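Local coordinates for protein telomeric DNA-binding factor trf1 (Schizosaccharomyces pombe, PDB 6K5S) that probably binds telomeric DNA, and has an all-helical domain of the telomere repeat binding factor family that pairs with a second copy of itself, at residues 18-23 and 47-52; 22-27 and 33-38; 92-97 and 103-108. All blocks are in the same frame, centred on the assembly; numbering follows the deposited sequence.

Contact 1: 18-23 and 47-52; sequences NIILSI and TKVMNM
I19 and I20 meet V49 and M50 without any flat group between them: no ring, amide or carboxylate lies in the seam, which is made of methyls, methylenes and one thioether sulfur. V49 CG1, anti to its own backbone N (chi1 168°), reaches across to both isoleucines, touching I20 CG1 at 3.8 Å and I19 CG2 at 3.9 Å. I19 CG2 also lies near the other V49 methyl, so the valine fork straddles it at a slant, while the I20 and V49 side chains run past each other in opposite directions. M50 bends at chi2 and chi3, which brings SD beside I20 CD1 at 3.7 Å, crossing that chain nearly at a right angle. Behind the seam, I19 O is held by I23 N at 2.8 Å and by S22 OG at 3.1 Å, the hydroxyl tilted from the carbonyl plane. F53 and A88 touch I20; L9 of the second subunit packs on I19. The axes of the two short segments approach to 10.4 Å, with 137° between their N-to-C directions. This is apolar helix-helix packing between helices 10-24 and 41-60 of the TRF-family helical domain, beside its interface with the second subunit.

Contact 2: 22-27 and 33-38; sequences SILGKP and AIVTNP
I23 and K26, which both approach I34, are tied to each other by a weak backbone bond from K26 N to I23 O at 3.3 Å, where helix 10-24 gives way to the turn. Across the contact the meeting is between aliphatic groups. I23 CG2, placed anti to its backbone N, comes against I34 CD1 at 3.8 Å and has I34 CG2 almost as near, at 4.0 Å; the two chains cross at about a right angle. A second, separate pair lies alongside: L24 CD2 touches V35 CG2 at 3.7 Å, again nearly perpendicular, the valine methyl lying beside its own backbone N. K26 brings NZ to 4.3 Å from I34 CD1. F46 of helix 41-60 touches I23, L24, I34 and V35, closing over both pairs. P27 is the N-cap residue of helix 28-36, so the chain turns from one helix to the next within a few residues. The chemistry implies a tight turn between two successive helices, packed through methyl groups, with no directional bond across it to fix the angle; the ammonium group only borders I34 CD1, its charge having a long, weak partner in E30.

Contact 3: 92-97 and 103-108; sequences AAVYGA and FHLNEN
Apolar packing between A93, V94 and L105 makes up the whole of the direct contact. L105 CG stands beside its backbone N (chi1 -65°), and its two methyls fork onto neighbouring residues of helix 76-94: CD1 reaches V94 CG1 at 3.9 Å and CD2 reaches A93 CB at 4.0 Å. The V94 and L105 side chains cross obliquely, and I100 of the connecting loop packs on both A93 and L105. The hydrogen bonds run within the segments or to residues outside them, and none joins 92-97 to 103-108. H104 O is gripped twice by N108: by its backbone N at 3.1 Å and by its side-chain ND2 at 2.8 Å. The second bond is nearly straight (170°), with the carbonyl oxygen almost in the amide plane, which should fix the rotation of that amide; its OD1 is bonded in turn to Y67 OH. In 92-97, G96 at positive phi (89°) ends helix 76-94 in a Schellman motif, with G96 N bonded to A93 O at 3.0 Å and a weak bond from A97 N to A92 O. The chemistry implies a division of labour: between these segments the link is L105 alone, packing by dispersion and burial, while polar bonds end helix 76-94 and reinforce a turn inside helix 102-113.

How the contacts relate
Contacts 1 and 2 share S22 and I23 on helix 10-24, and their centres lie about 10 Å apart; that helix packs on 41-60 in the first and on 28-36 in the second, and both contacts touch the second subunit. Contact 3 follows later in the chain, its centre about 16 Å from each of the others, with no other chain touching its segments. It still meets them directly: M50 CE lies 3.9 Å from A97 CB, and L24 and V35 pack against Y95, with V35 CG1 3.6 Å from Y95 O. The end of helix 76-94 thus abuts the packing of contacts 1 and 2, while L105 packs it against the 103-108 segment nearer the centre of the chain.

Contact 1: 18-23 and 47-52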
# COMPACT_ATOMS: atom_id res chain seq x y z
N ASN A 18 -8.86 -2.20 -6.01
CA ASN A 18 -9.30 -1.79 -7.34
C ASN A 18 -8.35 -2.32 -8.42
O ASN A 18 -8.80 -2.82 -9.46
CB ASN A 18 -9.39 -0.26 -7.41
CG ASN A 18 -10.58 0.32 -6.59
OD1 ASN A 18 -11.57 -0.36 -6.31
ND2 ASN A 18 -10.49 1.60 -6.26
N ILE A 19 -7.05 -2.23 -8.19
CA ILE A 19 -6.11 -2.73 -9.19
C ILE A 19 -6.28 -4.23 -9.38
O ILE A 19 -6.33 -4.74 -10.51
CB ILE A 19 -4.67 -2.36 -8.78
CG1 ILE A 19 -4.48 -0.84 -8.87
CG2 ILE A 19 -3.67 -3.11 -9.63
CD1 ILE A 19 -3.18 -0.33 -8.20
N ILE A 20 -6.40 -4.97 -8.27
CA ILE A 20 -6.57 -6.42 -8.37
C ILE A 20 -7.86 -6.76 -9.11
O ILE A 20 -7.88 -7.64 -9.99
CB ILE A 20 -6.53 -7.03 -6.95
CG1 ILE A 20 -5.15 -6.82 -6.35
CG2 ILE A 20 -6.95 -8.52 -6.97
CD1 ILE A 20 -5.12 -7.07 -4.86
N LEU A 21 -8.95 -6.07 -8.79
CA LEU A 21 -10.22 -6.37 -9.44
C LEU A 21 -10.15 -6.12 -10.94
O LEU A 21 -10.69 -6.89 -11.74
CB LEU A 21 -11.34 -5.54 -8.83
CG LEU A 21 -11.72 -6.10 -7.47
CD1 LEU A 21 -12.52 -5.04 -6.70
CD2 LEU A 21 -12.47 -7.40 -7.65
N SER A 22 -9.46 -5.06 -11.34
CA SER A 22 -9.39 -4.72 -12.75
C SER A 22 -8.36 -5.57 -13.49
O SER A 22 -8.51 -5.78 -14.70
CB SER A 22 -9.10 -3.23 -12.91
OG SER A 22 -7.77 -2.94 -12.58
N ILE A 23 -7.34 -6.07 -12.80
CA ILE A 23 -6.44 -7.02 -13.45
C ILE A 23 -7.13 -8.38 -13.60
O ILE A 23 -7.22 -8.93 -14.71
CB ILE A 23 -5.10 -7.14 -12.70
CG1 ILE A 23 -4.28 -5.87 -12.87
CG2 ILE A 23 -4.29 -8.33 -13.25
CD1 ILE A 23 -2.95 -5.91 -12.11
N THR A 47 2.55 -9.19 -9.29
CA THR A 47 3.19 -9.77 -8.11
C THR A 47 3.49 -8.72 -7.04
O THR A 47 3.25 -8.96 -5.85
CB THR A 47 4.45 -10.53 -8.49
OG1 THR A 47 4.09 -11.67 -9.27
CG2 THR A 47 5.18 -11.00 -7.23
N LYS A 48 3.97 -7.54 -7.44
CA LYS A 48 4.24 -6.49 -6.46
C LYS A 48 2.95 -5.95 -5.84
O LYS A 48 2.90 -5.67 -4.63
CB LYS A 48 5.04 -5.36 -7.11
CG LYS A 48 6.38 -5.83 -7.70
CD LYS A 48 7.12 -4.67 -8.32
CE LYS A 48 8.57 -4.99 -8.56
NZ LYS A 48 8.71 -6.03 -9.60
N VAL A 49 1.92 -5.77 -6.65
CA VAL A 49 0.61 -5.37 -6.13
C VAL A 49 0.09 -6.41 -5.13
O VAL A 49 -0.38 -6.06 -4.04
CB VAL A 49 -0.39 -5.15 -7.28
CG1 VAL A 49 -1.80 -5.03 -6.75
CG2 VAL A 49 0.01 -3.88 -8.05
N MET A 50 0.20 -7.69 -5.48
CA MET A 50 -0.30 -8.73 -4.57
C MET A 50 0.49 -8.77 -3.27
O MET A 50 -0.08 -9.03 -2.20
CB MET A 50 -0.27 -10.11 -5.22
CG MET A 50 -1.44 -10.33 -6.19
SD MET A 50 -3.13 -10.17 -5.54
CE MET A 50 -3.02 -11.12 -4.02
N ASN A 51 1.80 -8.54 -3.34
CA ASN A 51 2.61 -8.52 -2.12
C ASN A 51 2.22 -7.36 -1.21
O ASN A 51 2.18 -7.51 0.02
CB ASN A 51 4.10 -8.43 -2.47
CG ASN A 51 4.65 -9.74 -3.00
OD1 ASN A 51 4.02 -10.79 -2.85
ND2 ASN A 51 5.83 -9.69 -3.61
N MET A 52 1.94 -6.20 -1.79
CA MET A 52 1.46 -5.10 -0.95
C MET A 52 0.06 -5.42 -0.43
O MET A 52 -0.24 -5.12 0.74
CB MET A 52 1.47 -3.78 -1.73
CG MET A 52 2.87 -3.07 -1.81
SD MET A 52 2.86 -1.57 -2.85
CE MET A 52 2.36 -2.30 -4.36

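Contact 2: 22-27 and 33-38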
# COMPACT_ATOMS: atom_id res chain seq x y z
N SER A 22 -9.46 -5.06 -11.34
CA SER A 22 -9.39 -4.72 -12.75
C SER A 22 -8.36 -5.57 -13.49
O SER A 22 -8.51 -5.78 -14.70
CB SER A 22 -9.10 -3.23 -12.91
OG SER A 22 -7.77 -2.94 -12.58
N ILE A 23 -7.34 -6.07 -12.80
CA ILE A 23 -6.44 -7.02 -13.45
C ILE A 23 -7.13 -8.38 -13.60
O ILE A 23 -7.22 -8.93 -14.71
CB ILE A 23 -5.10 -7.14 -12.70
CG1 ILE A 23 -4.28 -5.87 -12.87
CG2 ILE A 23 -4.29 -8.33 -13.25
CD1 ILE A 23 -2.95 -5.91 -12.11
N LEU A 24 -7.64 -8.92 -12.49
CA LEU A 24 -8.21 -10.26 -12.49
C LEU A 24 -9.62 -10.32 -13.04
O LEU A 24 -10.16 -11.42 -13.19
CB LEU A 24 -8.19 -10.86 -11.10
CG LEU A 24 -6.83 -11.01 -10.44
CD1 LEU A 24 -7.09 -11.54 -9.09
CD2 LEU A 24 -5.97 -11.96 -11.23
N GLY A 25 -10.23 -9.18 -13.33
CA GLY A 25 -11.52 -9.17 -13.99
C GLY A 25 -11.45 -9.11 -15.50
O GLY A 25 -12.49 -9.01 -16.14
N LYS A 26 -10.25 -9.17 -16.08
CA LYS A 26 -10.08 -9.20 -17.53
C LYS A 26 -10.57 -10.53 -18.09
O LYS A 26 -10.98 -11.40 -17.30
CB LYS A 26 -8.61 -8.96 -17.88
CG LYS A 26 -8.16 -7.54 -17.63
CD LYS A 26 -6.65 -7.44 -17.77
CE LYS A 26 -6.26 -6.20 -18.54
NZ LYS A 26 -4.78 -6.09 -18.57
N PRO A 27 -10.56 -10.73 -19.41
CA PRO A 27 -10.87 -12.06 -19.95
C PRO A 27 -10.04 -13.14 -19.27
O PRO A 27 -8.87 -12.93 -18.95
CB PRO A 27 -10.51 -11.92 -21.44
CG PRO A 27 -10.77 -10.49 -21.75
CD PRO A 27 -10.52 -9.71 -20.48
N ALA A 33 -3.14 -15.70 -17.68
CA ALA A 33 -1.78 -15.48 -18.15
C ALA A 33 -0.98 -14.64 -17.17
O ALA A 33 0.17 -14.95 -16.86
CB ALA A 33 -1.80 -14.81 -19.53
N ILE A 34 -1.60 -13.58 -16.64
CA ILE A 34 -0.88 -12.69 -15.73
C ILE A 34 -0.43 -13.45 -14.49
O ILE A 34 0.74 -13.38 -14.09
CB ILE A 34 -1.78 -11.48 -15.42
CG1 ILE A 34 -2.02 -10.69 -16.71
CG2 ILE A 34 -1.17 -10.61 -14.34
CD1 ILE A 34 -2.95 -9.50 -16.60
N VAL A 35 -1.32 -14.27 -13.92
CA VAL A 35 -0.99 -14.97 -12.69
C VAL A 35 0.01 -16.09 -12.94
O VAL A 35 0.93 -16.30 -12.14
CB VAL A 35 -2.27 -15.50 -12.02
CG1 VAL A 35 -1.92 -16.40 -10.85
CG2 VAL A 35 -3.12 -14.35 -11.54
N THR A 36 -0.13 -16.81 -14.05
CA THR A 36 0.72 -17.96 -14.34
C THR A 36 2.04 -17.60 -15.03
O THR A 36 2.82 -18.51 -15.34
CB THR A 36 -0.03 -18.99 -15.20
OG1 THR A 36 -0.32 -18.45 -16.49
CG2 THR A 36 -1.32 -19.41 -14.54
N ASN A 37 2.32 -16.32 -15.27
CA ASN A 37 3.60 -15.89 -15.85
C ASN A 37 4.15 -14.72 -15.06
O ASN A 37 4.14 -13.57 -15.52
CB ASN A 37 3.46 -15.54 -17.33
CG ASN A 37 3.06 -16.73 -18.16
OD1 ASN A 37 1.98 -16.75 -18.76
ND2 ASN A 37 3.92 -17.75 -18.20
N PRO A 38 4.67 -14.98 -13.86
CA PRO A 38 5.11 -13.89 -12.99
C PRO A 38 6.24 -13.07 -13.57
O PRO A 38 6.45 -11.94 -13.11
CB PRO A 38 5.56 -14.61 -11.71
CG PRO A 38 4.94 -15.97 -11.78
CD PRO A 38 4.86 -16.31 -13.24

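Contact 3: 92-97 and 103-108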
# COMPACT_ATOMS: atom_id res chain seq x y z
N ALA A 92 -9.00 -13.06 -6.19
CA ALA A 92 -7.61 -13.50 -6.12
C ALA A 92 -7.52 -14.93 -5.61
O ALA A 92 -6.69 -15.71 -6.08
CB ALA A 92 -6.80 -12.57 -5.22
N ALA A 93 -8.36 -15.28 -4.63
CA ALA A 93 -8.44 -16.68 -4.19
C ALA A 93 -8.75 -17.61 -5.35
O ALA A 93 -8.11 -18.66 -5.51
CB ALA A 93 -9.50 -16.85 -3.09
N VAL A 94 -9.75 -17.26 -6.17
CA VAL A 94 -10.15 -18.21 -7.22
C VAL A 94 -9.13 -18.26 -8.35
O VAL A 94 -9.05 -19.28 -9.06
CB VAL A 94 -11.55 -17.94 -7.80
CG1 VAL A 94 -12.66 -18.18 -6.76
CG2 VAL A 94 -11.65 -16.58 -8.43
N TYR A 95 -8.34 -17.22 -8.54
CA TYR A 95 -7.23 -17.29 -9.49
C TYR A 95 -5.94 -17.79 -8.86
O TYR A 95 -4.92 -17.89 -9.56
CB TYR A 95 -7.02 -15.92 -10.14
CG TYR A 95 -7.83 -15.72 -11.39
CD1 TYR A 95 -7.49 -16.38 -12.58
CD2 TYR A 95 -8.95 -14.92 -11.40
CE1 TYR A 95 -8.24 -16.22 -13.72
CE2 TYR A 95 -9.70 -14.74 -12.54
CZ TYR A 95 -9.33 -15.40 -13.70
OH TYR A 95 -10.08 -15.24 -14.84
N GLY A 96 -5.94 -18.10 -7.57
CA GLY A 96 -4.79 -18.70 -6.92
C GLY A 96 -3.77 -17.73 -6.36
O GLY A 96 -2.78 -18.18 -5.77
N ALA A 97 -4.00 -16.42 -6.50
CA ALA A 97 -3.08 -15.43 -5.94
C ALA A 97 -3.15 -15.40 -4.41
O ALA A 97 -2.19 -14.99 -3.76
CB ALA A 97 -3.40 -14.05 -6.52
N PHE A 103 -13.90 -24.22 1.35
CA PHE A 103 -14.80 -24.15 2.50
C PHE A 103 -15.04 -22.70 2.90
O PHE A 103 -16.18 -22.32 3.19
CB PHE A 103 -14.24 -24.94 3.69
CG PHE A 103 -15.03 -24.77 4.96
CD1 PHE A 103 -14.86 -23.66 5.78
CD2 PHE A 103 -15.98 -25.71 5.32
CE1 PHE A 103 -15.61 -23.50 6.94
CE2 PHE A 103 -16.73 -25.56 6.47
CZ PHE A 103 -16.55 -24.45 7.28
N HIS A 104 -13.98 -21.87 2.91
CA HIS A 104 -14.13 -20.48 3.32
C HIS A 104 -14.79 -19.64 2.24
O HIS A 104 -15.49 -18.68 2.56
CB HIS A 104 -12.78 -19.87 3.67
CG HIS A 104 -12.26 -20.31 5.00
ND1 HIS A 104 -11.05 -20.96 5.14
CD2 HIS A 104 -12.81 -20.26 6.23
CE1 HIS A 104 -10.86 -21.26 6.41
NE2 HIS A 104 -11.91 -20.85 7.10
N LEU A 105 -14.52 -19.95 0.96
CA LEU A 105 -15.21 -19.26 -0.12
C LEU A 105 -16.72 -19.47 -0.01
O LEU A 105 -17.51 -18.52 -0.10
CB LEU A 105 -14.68 -19.72 -1.47
CG LEU A 105 -13.21 -19.38 -1.74
CD1 LEU A 105 -12.82 -19.70 -3.17
CD2 LEU A 105 -12.91 -17.93 -1.41
N ASN A 106 -17.14 -20.71 0.21
CA ASN A 106 -18.56 -21.02 0.34
C ASN A 106 -19.18 -20.34 1.56
O ASN A 106 -20.26 -19.75 1.46
CB ASN A 106 -18.77 -22.52 0.42
CG ASN A 106 -20.22 -22.88 0.64
OD1 ASN A 106 -21.07 -22.56 -0.19
ND2 ASN A 106 -20.52 -23.50 1.76
N GLU A 107 -18.53 -20.43 2.72
CA GLU A 107 -19.10 -19.88 3.96
C GLU A 107 -19.29 -18.37 3.88
O GLU A 107 -20.23 -17.84 4.47
CB GLU A 107 -18.19 -20.23 5.15
CG GLU A 107 -18.61 -19.63 6.47
CD GLU A 107 -17.90 -20.30 7.65
OE1 GLU A 107 -16.79 -19.84 8.00
OE2 GLU A 107 -18.44 -21.29 8.19
N ASN A 108 -18.41 -17.68 3.17
CA ASN A 108 -18.40 -16.23 3.08
C ASN A 108 -19.03 -15.69 1.80
O ASN A 108 -19.04 -14.47 1.62
CB ASN A 108 -16.96 -15.72 3.18
CG ASN A 108 -16.37 -15.91 4.58
OD1 ASN A 108 -16.56 -15.07 5.46
ND2 ASN A 108 -15.62 -16.99 4.77